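Cell division protein FtsI/penicillin binding protein 2 (Legionella pneumophila subsp. pneumophila ATCC 43290, PDB 4ZTK) probably cross-links peptidoglycan peptides as a D,D-transpeptidase during cell division, as penicillin-binding proteins of the FtsI type do. Local coordinates at residues A238-G250 with L260-P272. Numbering follows the deposited sequence.
Sequences AVIPGVSVAGKTG and LALFAGYVPADNP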
ATOM      1  N   ALA A 238     -11.573  -6.532  -3.222  1.00 30.17           N
ATOM      2  CA  ALA A 238     -11.090  -5.734  -4.344  1.00 24.54           C
ATOM      3  C   ALA A 238     -11.233  -6.460  -5.679  1.00 28.26           C
ATOM      4  O   ALA A 238     -10.855  -5.925  -6.723  1.00 33.46           O
ATOM      5  CB  ALA A 238      -9.639  -5.318  -4.121  1.00 28.97           C
ATOM      6  N   VAL A 239     -11.777  -7.673  -5.651  1.00 26.80           N
ATOM      7  CA  VAL A 239     -11.923  -8.473  -6.866  1.00 29.90           C
ATOM      8  C   VAL A 239     -12.859  -7.823  -7.882  1.00 29.89           C
ATOM      9  O   VAL A 239     -13.946  -7.378  -7.532  1.00 30.85           O
ATOM     10  CB  VAL A 239     -12.430  -9.892  -6.551  1.00 32.29           C
ATOM     11  CG1 VAL A 239     -12.942 -10.580  -7.818  1.00 35.16           C
ATOM     12  CG2 VAL A 239     -11.334 -10.717  -5.891  1.00 36.15           C
ATOM     13  N   ILE A 240     -12.425  -7.766  -9.140  1.00 29.54           N
ATOM     14  CA  ILE A 240     -13.283  -7.310 -10.232  1.00 30.06           C
ATOM     15  C   ILE A 240     -13.307  -8.360 -11.331  1.00 30.53           C
ATOM     16  O   ILE A 240     -12.296  -8.591 -11.987  1.00 36.12           O
ATOM     17  CB  ILE A 240     -12.780  -5.998 -10.847  1.00 31.42           C
ATOM     18  CG1 ILE A 240     -12.717  -4.891  -9.793  1.00 32.75           C
ATOM     19  CG2 ILE A 240     -13.661  -5.590 -12.015  1.00 32.59           C
ATOM     20  CD1 ILE A 240     -11.981  -3.647 -10.271  1.00 34.34           C
ATOM     21  N   PRO A 241     -14.464  -9.007 -11.529  1.00 34.13           N
ATOM     22  CA  PRO A 241     -14.608 -10.033 -12.565  1.00 35.72           C
ATOM     23  C   PRO A 241     -14.119  -9.552 -13.926  1.00 42.52           C
ATOM     24  O   PRO A 241     -14.575  -8.522 -14.424  1.00 46.60           O
ATOM     25  CB  PRO A 241     -16.119 -10.270 -12.600  1.00 36.25           C
ATOM     26  CG  PRO A 241     -16.557  -9.983 -11.206  1.00 33.22           C
ATOM     27  CD  PRO A 241     -15.703  -8.833 -10.751  1.00 32.91           C
ATOM     28  N   GLY A 242     -13.177 -10.288 -14.505  1.00 42.12           N
ATOM     29  CA  GLY A 242     -12.681  -9.987 -15.834  1.00 42.40           C
ATOM     30  C   GLY A 242     -11.542  -8.986 -15.845  1.00 47.61           C
ATOM     31  O   GLY A 242     -11.014  -8.646 -16.903  1.00 50.08           O
ATOM     32  N   VAL A 243     -11.171  -8.500 -14.665  1.00 37.50           N
ATOM     33  CA  VAL A 243     -10.072  -7.546 -14.542  1.00 39.36           C
ATOM     34  C   VAL A 243      -9.136  -7.976 -13.416  1.00 41.46           C
ATOM     35  O   VAL A 243      -9.524  -7.990 -12.249  1.00 46.37           O
ATOM     36  CB  VAL A 243     -10.584  -6.120 -14.258  1.00 31.89           C
ATOM     37  CG1 VAL A 243      -9.431  -5.142 -14.261  1.00 36.74           C
ATOM     38  CG2 VAL A 243     -11.636  -5.703 -15.288  1.00 37.47           C
ATOM     39  N   SER A 244      -7.906  -8.335 -13.762  1.00 40.21           N
ATOM     40  CA  SER A 244      -6.955  -8.781 -12.751  1.00 42.47           C
ATOM     41  C   SER A 244      -6.504  -7.612 -11.879  1.00 37.20           C
ATOM     42  O   SER A 244      -6.070  -6.574 -12.378  1.00 39.89           O
ATOM     43  CB  SER A 244      -5.755  -9.480 -13.389  1.00 48.68           C
ATOM     44  OG  SER A 244      -5.014  -8.584 -14.194  1.00 58.38           O
ATOM     45  N   VAL A 245      -6.630  -7.788 -10.570  1.00 35.14           N
ATOM     46  CA  VAL A 245      -6.282  -6.741  -9.622  1.00 33.69           C
ATOM     47  C   VAL A 245      -5.141  -7.209  -8.727  1.00 33.79           C
ATOM     48  O   VAL A 245      -5.177  -8.315  -8.181  1.00 32.00           O
ATOM     49  CB  VAL A 245      -7.492  -6.360  -8.739  1.00 31.48           C
ATOM     50  CG1 VAL A 245      -7.135  -5.217  -7.818  1.00 27.17           C
ATOM     51  CG2 VAL A 245      -8.695  -5.994  -9.603  1.00 35.65           C
ATOM     52  N   ALA A 246      -4.124  -6.364  -8.591  1.00 31.73           N
ATOM     53  CA  ALA A 246      -3.005  -6.641  -7.698  1.00 29.75           C
ATOM     54  C   ALA A 246      -3.080  -5.666  -6.540  1.00 29.36           C
ATOM     55  O   ALA A 246      -3.223  -4.464  -6.754  1.00 28.55           O
ATOM     56  CB  ALA A 246      -1.692  -6.471  -8.437  1.00 29.26           C
ATOM     57  N   GLY A 247      -2.991  -6.170  -5.313  1.00 25.92           N
ATOM     58  CA  GLY A 247      -3.040  -5.294  -4.159  1.00 26.77           C
ATOM     59  C   GLY A 247      -2.709  -5.931  -2.824  1.00 29.69           C
ATOM     60  O   GLY A 247      -2.691  -7.155  -2.683  1.00 29.35           O
ATOM     61  N   LYS A 248      -2.456  -5.079  -1.838  1.00 28.03           N
ATOM     62  CA  LYS A 248      -2.063  -5.528  -0.508  1.00 28.63           C
ATOM     63  C   LYS A 248      -2.762  -4.715   0.567  1.00 26.59           C
ATOM     64  O   LYS A 248      -2.736  -3.485   0.554  1.00 28.61           O
ATOM     65  CB  LYS A 248      -0.547  -5.421  -0.320  1.00 30.13           C
ATOM     66  CG  LYS A 248      -0.067  -5.890   1.050  1.00 25.95           C
ATOM     67  CD  LYS A 248      -0.060  -7.411   1.128  1.00 26.88           C
ATOM     68  CE  LYS A 248       0.114  -7.904   2.555  1.00 32.42           C
ATOM     69  NZ  LYS A 248      -1.089  -7.637   3.399  1.00 28.22           N
ATOM     70  N   THR A 249      -3.384  -5.422   1.500  1.00 27.31           N
ATOM     71  CA  THR A 249      -4.055  -4.808   2.628  1.00 24.05           C
ATOM     72  C   THR A 249      -3.061  -4.396   3.703  1.00 28.71           C
ATOM     73  O   THR A 249      -1.968  -4.962   3.814  1.00 29.33           O
ATOM     74  CB  THR A 249      -5.033  -5.798   3.273  1.00 26.87           C
ATOM     75  OG1 THR A 249      -4.322  -6.994   3.641  1.00 24.46           O
ATOM     76  CG2 THR A 249      -6.135  -6.159   2.292  1.00 18.81           C
ATOM     77  N   GLY A 250      -3.452  -3.410   4.500  1.00 30.85           N
ATOM     78  CA  GLY A 250      -2.727  -3.072   5.711  1.00 28.03           C
ATOM     79  C   GLY A 250      -3.676  -2.566   6.783  1.00 32.83           C
ATOM     80  O   GLY A 250      -4.679  -1.917   6.478  1.00 29.43           O
ATOM     81  N   LEU A 260      -5.587   2.731  11.317  1.00 33.30           N
ATOM     82  CA  LEU A 260      -5.499   3.080   9.905  1.00 33.53           C
ATOM     83  C   LEU A 260      -5.789   1.822   9.102  1.00 29.35           C
ATOM     84  O   LEU A 260      -5.184   0.773   9.336  1.00 25.43           O
ATOM     85  CB  LEU A 260      -4.108   3.616   9.545  1.00 32.78           C
ATOM     86  CG  LEU A 260      -3.643   4.925  10.190  1.00 39.34           C
ATOM     87  CD1 LEU A 260      -2.267   5.317   9.662  1.00 41.05           C
ATOM     88  CD2 LEU A 260      -4.646   6.041   9.937  1.00 37.18           C
ATOM     89  N   ALA A 261      -6.728   1.921   8.171  1.00 28.81           N
ATOM     90  CA  ALA A 261      -7.039   0.814   7.276  1.00 28.73           C
ATOM     91  C   ALA A 261      -6.553   1.155   5.870  1.00 29.28           C
ATOM     92  O   ALA A 261      -6.971   2.155   5.286  1.00 28.37           O
ATOM     93  CB  ALA A 261      -8.532   0.536   7.281  1.00 26.40           C
ATOM     94  N   LEU A 262      -5.675   0.318   5.332  1.00 21.81           N
ATOM     95  CA  LEU A 262      -4.974   0.641   4.095  1.00 23.83           C
ATOM     96  C   LEU A 262      -5.189  -0.396   3.013  1.00 27.21           C
ATOM     97  O   LEU A 262      -5.317  -1.583   3.302  1.00 21.80           O
ATOM     98  CB  LEU A 262      -3.464   0.748   4.349  1.00 23.87           C
ATOM     99  CG  LEU A 262      -2.912   1.723   5.385  1.00 27.09           C
ATOM    100  CD1 LEU A 262      -2.983   1.122   6.781  1.00 32.86           C
ATOM    101  CD2 LEU A 262      -1.479   2.103   5.029  1.00 28.66           C
ATOM    102  N   PHE A 263      -5.200   0.055   1.762  1.00 25.62           N
ATOM    103  CA  PHE A 263      -5.110  -0.856   0.631  1.00 24.91           C
ATOM    104  C   PHE A 263      -4.366  -0.190  -0.512  1.00 24.72           C
ATOM    105  O   PHE A 263      -4.728   0.895  -0.953  1.00 26.76           O
ATOM    106  CB  PHE A 263      -6.484  -1.340   0.165  1.00 19.94           C
ATOM    107  CG  PHE A 263      -6.420  -2.492  -0.806  1.00 19.58           C
ATOM    108  CD1 PHE A 263      -6.154  -3.775  -0.362  1.00 24.85           C
ATOM    109  CD2 PHE A 263      -6.622  -2.289  -2.161  1.00 22.22           C
ATOM    110  CE1 PHE A 263      -6.094  -4.842  -1.252  1.00 31.81           C
ATOM    111  CE2 PHE A 263      -6.570  -3.350  -3.058  1.00 29.36           C
ATOM    112  CZ  PHE A 263      -6.303  -4.627  -2.603  1.00 28.21           C
ATOM    113  N   ALA A 264      -3.315  -0.850  -0.978  1.00 25.60           N
ATOM    114  CA  ALA A 264      -2.475  -0.322  -2.037  1.00 29.03           C
ATOM    115  C   ALA A 264      -2.434  -1.331  -3.164  1.00 28.03           C
ATOM    116  O   ALA A 264      -2.299  -2.524  -2.925  1.00 26.90           O
ATOM    117  CB  ALA A 264      -1.073  -0.063  -1.515  1.00 23.99           C
ATOM    118  N   GLY A 265      -2.551  -0.859  -4.398  1.00 26.10           N
ATOM    119  CA  GLY A 265      -2.533  -1.765  -5.525  1.00 28.94           C
ATOM    120  C   GLY A 265      -2.506  -1.085  -6.877  1.00 32.95           C
ATOM    121  O   GLY A 265      -2.307   0.124  -6.979  1.00 31.68           O
ATOM    122  N   TYR A 266      -2.704  -1.876  -7.926  1.00 30.83           N
ATOM    123  CA  TYR A 266      -2.681  -1.353  -9.280  1.00 31.36           C
ATOM    124  C   TYR A 266      -3.511  -2.234 -10.208  1.00 30.95           C
ATOM    125  O   TYR A 266      -3.748  -3.407  -9.915  1.00 30.81           O
ATOM    126  CB  TYR A 266      -1.240  -1.198  -9.780  1.00 26.28           C
ATOM    127  CG  TYR A 266      -0.406  -2.458  -9.681  1.00 25.91           C
ATOM    128  CD1 TYR A 266      -0.456  -3.424 -10.676  1.00 30.95           C
ATOM    129  CD2 TYR A 266       0.439  -2.676  -8.601  1.00 27.39           C
ATOM    130  CE1 TYR A 266       0.306  -4.575 -10.599  1.00 33.09           C
ATOM    131  CE2 TYR A 266       1.213  -3.823  -8.516  1.00 24.93           C
ATOM    132  CZ  TYR A 266       1.138  -4.770  -9.518  1.00 36.67           C
ATOM    133  OH  TYR A 266       1.893  -5.919  -9.445  1.00 36.26           O
ATOM    134  N   VAL A 267      -3.953  -1.660 -11.324  1.00 28.66           N
ATOM    135  CA  VAL A 267      -4.960  -2.301 -12.164  1.00 30.21           C
ATOM    136  C   VAL A 267      -4.896  -1.751 -13.590  1.00 33.31           C
ATOM    137  O   VAL A 267      -4.632  -0.563 -13.779  1.00 36.45           O
ATOM    138  CB  VAL A 267      -6.380  -2.082 -11.562  1.00 47.75           C
ATOM    139  CG1 VAL A 267      -6.763  -0.608 -11.584  1.00 41.03           C
ATOM    140  CG2 VAL A 267      -7.425  -2.904 -12.287  1.00 43.29           C
ATOM    141  N   PRO A 268      -5.073  -2.619 -14.609  1.00 33.43           N
ATOM    142  CA  PRO A 268      -5.117  -4.087 -14.547  1.00 35.55           C
ATOM    143  C   PRO A 268      -3.737  -4.625 -14.195  1.00 46.48           C
ATOM    144  O   PRO A 268      -2.751  -4.002 -14.567  1.00 46.85           O
ATOM    145  CB  PRO A 268      -5.486  -4.493 -15.983  1.00 36.22           C
ATOM    146  CG  PRO A 268      -6.093  -3.264 -16.598  1.00 37.03           C
ATOM    147  CD  PRO A 268      -5.341  -2.122 -15.970  1.00 34.89           C
ATOM    148  N   ALA A 269      -3.662  -5.749 -13.491  1.00 44.63           N
ATOM    149  CA  ALA A 269      -2.372  -6.253 -13.022  1.00 44.85           C
ATOM    150  C   ALA A 269      -1.417  -6.581 -14.169  1.00 46.86           C
ATOM    151  O   ALA A 269      -0.217  -6.322 -14.076  1.00 42.70           O
ATOM    152  CB  ALA A 269      -2.566  -7.463 -12.130  1.00 40.42           C
ATOM    153  N   ASP A 270      -1.962  -7.134 -15.249  1.00 47.35           N
ATOM    154  CA  ASP A 270      -1.162  -7.599 -16.382  1.00 60.12           C
ATOM    155  C   ASP A 270      -0.553  -6.462 -17.199  1.00 67.45           C
ATOM    156  O   ASP A 270       0.462  -6.647 -17.872  1.00 77.27           O
ATOM    157  CB  ASP A 270      -1.996  -8.513 -17.285  1.00 71.40           C
ATOM    158  CG  ASP A 270      -3.324  -7.891 -17.683  1.00 79.48           C
ATOM    159  OD1 ASP A 270      -3.726  -8.042 -18.856  1.00 79.38           O
ATOM    160  OD2 ASP A 270      -3.968  -7.257 -16.820  1.00 85.16           O
ATOM    161  N   ASN A 271      -1.180  -5.291 -17.147  1.00 59.44           N
ATOM    162  CA  ASN A 271      -0.663  -4.109 -17.827  1.00 55.09           C
ATOM    163  C   ASN A 271      -1.253  -2.856 -17.202  1.00 46.18           C
ATOM    164  O   ASN A 271      -2.169  -2.256 -17.756  1.00 49.11           O
ATOM    165  CB  ASN A 271      -0.980  -4.165 -19.321  1.00 59.89           C
ATOM    166  CG  ASN A 271      -0.136  -3.207 -20.129  1.00 71.23           C
ATOM    167  OD1 ASN A 271       0.030  -2.045 -19.761  1.00 76.62           O
ATOM    168  ND2 ASN A 271       0.419  -3.696 -21.233  1.00 79.98           N
ATOM    169  N   PRO A 272      -0.714  -2.459 -16.041  1.00 36.30           N
ATOM    170  CA  PRO A 272      -1.294  -1.447 -15.152  1.00 33.05           C
ATOM    171  C   PRO A 272      -1.628  -0.141 -15.845  1.00 36.15           C
ATOM    172  O   PRO A 272      -0.858   0.348 -16.663  1.00 36.52           O
ATOM    173  CB  PRO A 272      -0.192  -1.235 -14.112  1.00 33.20           C
ATOM    174  CG  PRO A 272       0.504  -2.549 -14.064  1.00 35.04           C
ATOM    175  CD  PRO A 272       0.541  -3.002 -15.493  1.00 37.41           C
TER
HETATM  176  O   HOH W   1      -7.153  -7.670 -16.729  1.00 40.26           O
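F263 reaches across to T249 and G247 in the antiparallel hairpin of strands 246-253 and 259-267, at the edge of the five-stranded sheet of this penicillin-binding protein fold. K248-T249-G250 match the KTG motif that lines the active site in this family, and probably play that part here. With CG anti to the backbone N (chi1 -168°), the F263 ring lies along the neighbouring strand: T249 CG2 meets its edge, 3.6 Å from F263 CD1, while A238 CB, from the segment leading into strand 246-253, packs 3.7 Å from F263 CZ. G247 CA lies 3.7 Å from F263 CZ, and the G247 and G265 CA atoms approach to 3.8 Å where both paired residues are glycines. T249 OG1, on this face, hydrogen-bonds with T234 OG1.

On the other face of the sheet, A246 CB sits over the Y266 ring, 3.7 Å from its centroid, in a CH-pi contact; Y266 OH is held by N223 of helix 216-231. K248 lies on this face too, its NZ bonded to T249 O and S134 OG. Both K248 and T249 also bind the sulfonate of a buffer molecule, consistent with an anion-binding active-site pocket.

Where strand 259-267 ends, V243 CG1 and V267 CG2 cross obliquely, 3.6 Å apart, and A269 N donates to S244 O at 2.8 Å, from above the carbonyl plane.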